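PDB 5Y5R: pyrethroid hydrolase from Sphingobium faniae, which hydrolyses the ester bond of pyrethroid insecticides such as cypermethrin and permethrin, releasing an alcohol and a cyclopropanecarboxylic acid. Local coordinates for residues T181-E186 against K215-P220. Residues are numbered along the deposited sequence; the frame is centred on the assembly and turned at random.
Sequences TPNPME and KEFPGP
Just past helix 207-216 of this alpha/beta hydrolase, in the turn leading to edge strand 222-226, the ring of Phe217 reaches across to Asn183 and Met185 in the loop that precedes strand 194-199. The backbones stay well apart, 10.9 Å between Asn183 CA and Phe217 CA, and side chains alone span the distance. Phe217 has CG anti to its own N (chi1 -169°), which carries the far rim of the ring toward the loop. There Asn183 ND2 lies 4.2 Å from Phe217 CE1, a van der Waals contact at the ring edge, with amide and ring tilted 25° from each other. Next along the same edge, the selenomethionine Met185 puts its methyl CE 4.2 Å from Phe217 CZ; the bend at chi3 (73°) sets that terminal methyl against the rim in an apolar contact. In this crossover from strand 194-199 through helix 207-216 to strand 222-226, Phe217 is the first residue to leave helical geometry. The following residue, Pro218, sets CD 3.4 Å above the plane of the Phe217 ring, offset toward its rim. On the loop side an Asx turn shapes the backbone: Met185 N donates to Asn183 OD1 over 2.8 Å, approaching from above the carbonyl plane. The amide is held at both ends, since buried ND2 gives a hydrogen bond to Thr106 O. Leu190 touches both Met185 and Phe217, while Ser85 of helix 80-90 packs against Asn183 and Met185.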
loop_
_atom_site.group_PDB
_atom_site.type_symbol
_atom_site.label_atom_id
_atom_site.label_comp_id
_atom_site.label_asym_id
_atom_site.label_seq_id
_atom_site.Cartn_x
_atom_site.Cartn_y
_atom_site.Cartn_z
ATOM N N THR A 181 12.792 0.448 -6.702
ATOM C CA THR A 181 12.879 -0.932 -7.157
ATOM C C THR A 181 11.863 -1.214 -8.259
ATOM O O THR A 181 10.704 -0.789 -8.157
ATOM C CB THR A 181 12.684 -1.890 -5.984
ATOM O OG1 THR A 181 13.938 -1.991 -5.275
ATOM C CG2 THR A 181 12.224 -3.273 -6.466
ATOM N N PRO A 182 12.295 -1.777 -9.380
ATOM C CA PRO A 182 11.353 -2.047 -10.465
ATOM C C PRO A 182 10.456 -3.215 -10.090
ATOM O O PRO A 182 10.856 -4.108 -9.331
ATOM C CB PRO A 182 12.262 -2.425 -11.645
ATOM C CG PRO A 182 13.663 -2.150 -11.220
ATOM C CD PRO A 182 13.645 -2.251 -9.712
ATOM N N ASN A 183 9.245 -3.210 -10.649
ATOM C CA ASN A 183 8.325 -4.333 -10.479
ATOM C C ASN A 183 8.844 -5.548 -11.224
ATOM O O ASN A 183 9.026 -5.477 -12.438
ATOM C CB ASN A 183 6.923 -3.984 -10.954
ATOM C CG ASN A 183 5.939 -5.131 -10.740
ATOM O OD1 ASN A 183 6.287 -6.165 -10.177
ATOM N ND2 ASN A 183 4.701 -4.925 -11.132
ATOM N N PRO A 184 9.152 -6.645 -10.541
ATOM C CA PRO A 184 9.628 -7.854 -11.218
ATOM C C PRO A 184 8.532 -8.825 -11.636
ATOM O O PRO A 184 8.857 -9.940 -12.058
ATOM C CB PRO A 184 10.518 -8.484 -10.148
ATOM C CG PRO A 184 9.772 -8.171 -8.875
ATOM C CD PRO A 184 9.113 -6.818 -9.086
HETATM N N MSE A 185 7.265 -8.454 -11.529
HETATM C CA MSE A 185 6.205 -9.401 -11.862
HETATM C C MSE A 185 6.310 -9.902 -13.284
HETATM O O MSE A 185 6.352 -9.110 -14.229
HETATM C CB MSE A 185 4.840 -8.773 -11.650
HETATM C CG MSE A 185 4.393 -8.819 -10.225
HETATM SE SE MSE A 185 2.816 -7.773 -10.061
HETATM C CE MSE A 185 1.645 -9.047 -10.980
ATOM N N GLU A 186 6.360 -11.225 -13.433
ATOM C CA GLU A 186 6.387 -11.832 -14.749
ATOM C C GLU A 186 5.597 -13.131 -14.724
ATOM O O GLU A 186 5.393 -13.739 -13.663
ATOM C CB GLU A 186 7.817 -12.120 -15.197
ATOM C CG GLU A 186 8.483 -13.197 -14.392
ATOM C CD GLU A 186 9.936 -13.388 -14.760
ATOM O OE1 GLU A 186 10.582 -12.427 -15.237
ATOM O OE2 GLU A 186 10.435 -14.516 -14.573
ATOM N N LYS A 215 -4.231 2.376 -16.342
ATOM C CA LYS A 215 -4.208 2.391 -17.800
ATOM C C LYS A 215 -2.923 1.775 -18.357
ATOM O O LYS A 215 -2.951 1.136 -19.419
ATOM C CB LYS A 215 -4.394 3.827 -18.295
ATOM C CG LYS A 215 -4.326 3.976 -19.785
ATOM C CD LYS A 215 -4.666 5.376 -20.263
ATOM C CE LYS A 215 -5.300 5.283 -21.660
ATOM N NZ LYS A 215 -4.310 4.847 -22.683
ATOM N N GLU A 216 -1.772 2.006 -17.694
ATOM C CA GLU A 216 -0.487 1.551 -18.223
ATOM C C GLU A 216 -0.083 0.153 -17.751
ATOM O O GLU A 216 0.901 -0.390 -18.265
ATOM C CB GLU A 216 0.614 2.559 -17.857
ATOM C CG GLU A 216 0.459 3.897 -18.587
ATOM C CD GLU A 216 1.566 4.914 -18.329
ATOM O OE1 GLU A 216 1.296 6.117 -18.531
ATOM O OE2 GLU A 216 2.664 4.572 -17.842
ATOM N N PHE A 217 -0.821 -0.465 -16.807
ATOM C CA PHE A 217 -0.483 -1.830 -16.414
ATOM C C PHE A 217 -0.997 -2.811 -17.463
ATOM O O PHE A 217 -2.131 -2.678 -17.928
ATOM C CB PHE A 217 -1.089 -2.190 -15.049
ATOM C CG PHE A 217 -0.555 -3.482 -14.463
ATOM C CD1 PHE A 217 0.581 -3.502 -13.655
ATOM C CD2 PHE A 217 -1.176 -4.675 -14.724
ATOM C CE1 PHE A 217 1.047 -4.696 -13.130
ATOM C CE2 PHE A 217 -0.699 -5.860 -14.216
ATOM C CZ PHE A 217 0.405 -5.873 -13.403
ATOM N N PRO A 218 -0.197 -3.815 -17.827
ATOM C CA PRO A 218 -0.609 -4.741 -18.893
ATOM C C PRO A 218 -1.638 -5.750 -18.397
ATOM O O PRO A 218 -1.427 -6.445 -17.398
ATOM C CB PRO A 218 0.706 -5.420 -19.290
ATOM C CG PRO A 218 1.521 -5.368 -18.062
ATOM C CD PRO A 218 1.168 -4.100 -17.347
ATOM N N GLY A 219 -2.758 -5.838 -19.106
ATOM C CA GLY A 219 -3.787 -6.757 -18.694
ATOM C C GLY A 219 -4.870 -6.095 -17.866
ATOM O O GLY A 219 -4.772 -4.926 -17.462
ATOM N N PRO A 220 -5.932 -6.851 -17.590
ATOM C CA PRO A 220 -7.084 -6.274 -16.905
ATOM C C PRO A 220 -6.791 -5.992 -15.440
ATOM O O PRO A 220 -6.017 -6.701 -14.788
ATOM C CB PRO A 220 -8.165 -7.360 -17.063
ATOM C CG PRO A 220 -7.393 -8.637 -17.116
ATOM C CD PRO A 220 -6.075 -8.303 -17.805
#